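Local coordinates for glycosyl hydrolase family 2, TIM barrel domain protein (Parabacteroides merdae ATCC 43184, PDB 6DXU) that probably hydrolyses beta-glucuronides in the human gut as a glycoside hydrolase family 2 beta-glucuronidase, at residues Leu325-Glu334 / Val360-Ser371. Sequence-based numbering, arbitrary orientation.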
# COMPACT_ATOMS: atom_id res chain seq x y z
N LEU D 325 -17.01 29.29 -44.50
CA LEU D 325 -17.88 28.12 -44.40
C LEU D 325 -18.71 28.22 -43.13
O LEU D 325 -18.16 28.24 -42.03
CB LEU D 325 -17.06 26.82 -44.41
CG LEU D 325 -17.88 25.54 -44.23
CD1 LEU D 325 -18.77 25.26 -45.45
CD2 LEU D 325 -16.94 24.37 -43.98
N LEU D 326 -20.02 28.34 -43.29
CA LEU D 326 -20.91 28.30 -42.13
C LEU D 326 -21.00 26.87 -41.63
O LEU D 326 -21.41 25.98 -42.37
CB LEU D 326 -22.30 28.83 -42.51
CG LEU D 326 -23.35 28.80 -41.39
CD1 LEU D 326 -22.93 29.71 -40.26
CD2 LEU D 326 -24.71 29.23 -41.94
N LEU D 327 -20.59 26.65 -40.38
CA LEU D 327 -20.66 25.31 -39.80
C LEU D 327 -22.12 24.96 -39.53
O LEU D 327 -22.82 25.70 -38.83
CB LEU D 327 -19.83 25.23 -38.52
CG LEU D 327 -18.33 25.47 -38.74
CD1 LEU D 327 -17.60 25.59 -37.42
CD2 LEU D 327 -17.71 24.37 -39.60
N ARG D 328 -22.57 23.87 -40.14
CA ARG D 328 -23.95 23.38 -40.06
C ARG D 328 -23.89 22.11 -39.23
O ARG D 328 -23.71 21.02 -39.76
CB ARG D 328 -24.50 23.11 -41.44
CG ARG D 328 -24.70 24.36 -42.28
CD ARG D 328 -24.83 23.96 -43.76
NE ARG D 328 -25.89 24.65 -44.48
CZ ARG D 328 -26.04 25.97 -44.60
NH1 ARG D 328 -25.18 26.80 -44.04
NH2 ARG D 328 -27.07 26.45 -45.29
N GLY D 329 -24.05 22.27 -37.92
CA GLY D 329 -23.62 21.22 -37.03
C GLY D 329 -24.70 20.44 -36.31
O GLY D 329 -25.85 20.87 -36.23
N THR D 330 -24.31 19.29 -35.77
CA THR D 330 -25.17 18.53 -34.88
C THR D 330 -24.27 17.93 -33.80
O THR D 330 -23.08 18.26 -33.70
CB THR D 330 -25.99 17.49 -35.66
OG1 THR D 330 -26.95 16.88 -34.80
CG2 THR D 330 -25.09 16.42 -36.27
N HIS D 331 -24.84 17.07 -32.97
CA HIS D 331 -24.10 16.28 -31.99
C HIS D 331 -24.58 14.85 -32.07
O HIS D 331 -25.65 14.56 -32.62
CB HIS D 331 -24.31 16.73 -30.54
CG HIS D 331 -23.86 18.12 -30.22
ND1 HIS D 331 -24.54 19.25 -30.63
CD2 HIS D 331 -22.86 18.56 -29.42
CE1 HIS D 331 -23.95 20.32 -30.13
NE2 HIS D 331 -22.93 19.93 -29.39
N ARG D 332 -23.83 13.95 -31.44
CA ARG D 332 -24.35 12.61 -31.27
C ARG D 332 -23.79 12.02 -29.98
O ARG D 332 -22.68 12.37 -29.55
CB ARG D 332 -24.02 11.71 -32.47
CG ARG D 332 -22.60 11.19 -32.52
CD ARG D 332 -22.34 10.28 -33.72
NE ARG D 332 -23.14 9.04 -33.70
CZ ARG D 332 -22.77 7.91 -33.10
NH1 ARG D 332 -21.61 7.82 -32.44
NH2 ARG D 332 -23.55 6.83 -33.18
N HIS D 333 -24.59 11.17 -29.36
CA HIS D 333 -24.13 10.26 -28.32
C HIS D 333 -23.99 8.86 -28.90
O HIS D 333 -24.66 8.50 -29.88
CB HIS D 333 -25.11 10.24 -27.14
CG HIS D 333 -24.80 11.24 -26.07
ND1 HIS D 333 -23.65 11.18 -25.31
CD2 HIS D 333 -25.50 12.31 -25.62
CE1 HIS D 333 -23.65 12.18 -24.45
NE2 HIS D 333 -24.76 12.88 -24.61
N GLU D 334 -23.09 8.07 -28.32
CA GLU D 334 -23.00 6.65 -28.66
C GLU D 334 -24.08 5.95 -27.86
O GLU D 334 -23.88 5.53 -26.72
CB GLU D 334 -21.62 6.08 -28.35
CG GLU D 334 -20.53 6.66 -29.22
CD GLU D 334 -19.21 5.91 -29.06
OE1 GLU D 334 -18.33 6.10 -29.91
OE2 GLU D 334 -19.09 5.08 -28.13
N VAL D 360 -25.47 18.04 -42.85
CA VAL D 360 -24.51 18.34 -41.79
C VAL D 360 -23.11 18.46 -42.37
O VAL D 360 -22.68 17.63 -43.18
CB VAL D 360 -24.58 17.23 -40.72
CG1 VAL D 360 -23.43 17.36 -39.70
CG2 VAL D 360 -25.94 17.26 -40.02
N ASN D 361 -22.37 19.48 -41.93
CA ASN D 361 -20.94 19.55 -42.24
C ASN D 361 -20.07 19.68 -41.00
O ASN D 361 -18.85 19.89 -41.12
CB ASN D 361 -20.62 20.69 -43.23
CG ASN D 361 -20.86 22.09 -42.65
OD1 ASN D 361 -20.88 22.29 -41.44
ND2 ASN D 361 -21.07 23.06 -43.54
N PHE D 362 -20.65 19.56 -39.80
CA PHE D 362 -19.90 19.75 -38.57
C PHE D 362 -20.57 18.94 -37.47
O PHE D 362 -21.80 18.88 -37.41
CB PHE D 362 -19.85 21.24 -38.17
CG PHE D 362 -19.24 21.50 -36.82
CD1 PHE D 362 -17.93 21.14 -36.54
CD2 PHE D 362 -19.99 22.11 -35.83
CE1 PHE D 362 -17.39 21.39 -35.27
CE2 PHE D 362 -19.48 22.36 -34.58
CZ PHE D 362 -18.17 21.99 -34.29
N ILE D 363 -19.78 18.33 -36.60
CA ILE D 363 -20.35 17.58 -35.49
C ILE D 363 -19.46 17.76 -34.27
O ILE D 363 -18.23 17.74 -34.36
CB ILE D 363 -20.56 16.09 -35.84
CG1 ILE D 363 -21.37 15.38 -34.74
CG2 ILE D 363 -19.22 15.38 -36.09
CD1 ILE D 363 -21.83 13.96 -35.11
N ARG D 364 -20.10 17.95 -33.12
CA ARG D 364 -19.44 17.83 -31.83
C ARG D 364 -19.84 16.47 -31.26
O ARG D 364 -21.04 16.19 -31.13
CB ARG D 364 -19.85 18.98 -30.91
CG ARG D 364 -19.37 18.87 -29.45
CD ARG D 364 -19.69 20.16 -28.71
NE ARG D 364 -19.49 20.05 -27.26
CZ ARG D 364 -20.43 20.21 -26.34
NH1 ARG D 364 -21.68 20.48 -26.69
NH2 ARG D 364 -20.11 20.09 -25.06
N LEU D 365 -18.86 15.62 -30.97
CA LEU D 365 -19.12 14.20 -30.71
C LEU D 365 -19.55 13.96 -29.26
O LEU D 365 -18.97 13.17 -28.53
CB LEU D 365 -17.89 13.38 -31.08
CG LEU D 365 -17.59 13.36 -32.58
CD1 LEU D 365 -16.29 12.62 -32.90
CD2 LEU D 365 -18.75 12.69 -33.33
N GLY D 366 -20.63 14.64 -28.88
CA GLY D 366 -21.10 14.49 -27.52
C GLY D 366 -20.05 15.00 -26.57
O GLY D 366 -19.34 15.97 -26.85
N HIS D 367 -19.90 14.32 -25.43
CA HIS D 367 -19.00 14.78 -24.39
C HIS D 367 -17.78 13.88 -24.22
O HIS D 367 -17.18 13.87 -23.14
CB HIS D 367 -19.77 14.91 -23.07
CG HIS D 367 -20.95 15.83 -23.16
ND1 HIS D 367 -20.85 17.11 -23.66
CD2 HIS D 367 -22.25 15.64 -22.85
CE1 HIS D 367 -22.05 17.68 -23.64
NE2 HIS D 367 -22.91 16.81 -23.15
N TYR D 368 -17.39 13.14 -25.25
CA TYR D 368 -16.28 12.20 -25.08
C TYR D 368 -15.73 11.77 -26.43
O TYR D 368 -16.33 12.01 -27.48
CB TYR D 368 -16.73 10.97 -24.26
CG TYR D 368 -18.11 10.50 -24.66
CD1 TYR D 368 -18.31 9.79 -25.84
CD2 TYR D 368 -19.23 10.78 -23.87
CE1 TYR D 368 -19.59 9.36 -26.22
CE2 TYR D 368 -20.51 10.36 -24.25
CZ TYR D 368 -20.68 9.65 -25.42
OH TYR D 368 -21.97 9.25 -25.78
N GLN D 369 -14.53 11.17 -26.37
CA GLN D 369 -13.95 10.56 -27.55
C GLN D 369 -14.87 9.45 -28.05
O GLN D 369 -15.42 8.69 -27.26
CB GLN D 369 -12.57 9.98 -27.21
CG GLN D 369 -11.90 9.22 -28.35
CD GLN D 369 -10.54 8.65 -27.97
OE1 GLN D 369 -9.91 9.08 -26.99
NE2 GLN D 369 -10.07 7.67 -28.73
N GLN D 370 -15.04 9.36 -29.37
CA GLN D 370 -15.97 8.37 -29.89
C GLN D 370 -15.22 7.32 -30.70
O GLN D 370 -14.02 7.45 -30.97
CB GLN D 370 -17.07 9.06 -30.71
CG GLN D 370 -18.01 9.84 -29.79
CD GLN D 370 -19.38 10.10 -30.39
OE1 GLN D 370 -19.68 9.68 -31.51
NE2 GLN D 370 -20.23 10.78 -29.63
N SER D 371 -15.93 6.24 -31.04
CA SER D 371 -15.35 5.17 -31.84
C SER D 371 -14.59 5.71 -33.05
O SER D 371 -15.06 6.62 -33.74
CB SER D 371 -16.46 4.23 -32.33
OG SER D 371 -15.97 3.38 -33.34
O HOH W 1 -23.09 7.14 -24.43
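Gln370 reaches over to the Arg332 backbone and side chain. Its CB lies 3.3 Å from Glu334 OE1, CG stays beside the same oxygen, CD lies against Glu334 CG, and with CG anti to the carbonyl carbon (chi1 -70°) the extended chain carries the amide between both groups of Arg332. There NE2 donates to Arg332 O at 2.9 Å, from above that carbonyl's plane, while OE1, at the guanidinium edge, accepts a hydrogen bond from Arg332 NH1 at 2.8 Å, NH1 lying above the Gln370 carbonyl plane; the two flat groups stand 76° apart. With an alanine at this position, Arg332 O and NH1 would probably lose these partners, leaving the guanidinium to its other partners, Glu351 among them. Glu334 OE1 accepts a hydrogen bond from Ser371 N at 2.7 Å, nearly along its C-O axis. Tyr368 OH meets His333 ND1 at 2.6 Å, either being able to donate, and also accepts one from Glu334 N. At the far end the Asn361 amide grips backbone twice: OD1 accepts from Arg328 N at 2.7 Å, ND2 donates to Leu326 O. Between these ends the parallel ladder runs through Thr330 N to Phe362 O and Arg364 N to Thr330 O. Arg364 NH1 donates to His331 NE2 at 3.0 Å and forms a salt bridge with Glu514; His331 ND1 bonds to Tyr590 O. Strands 323-331 and 362-364, with helix 345-357, form a beta-alpha-beta unit of the TIM barrel; Met355 covers Thr330 and Ile363, strand 384-388 pairs with strand 362-364, and helix 372-381 starts after Ser371.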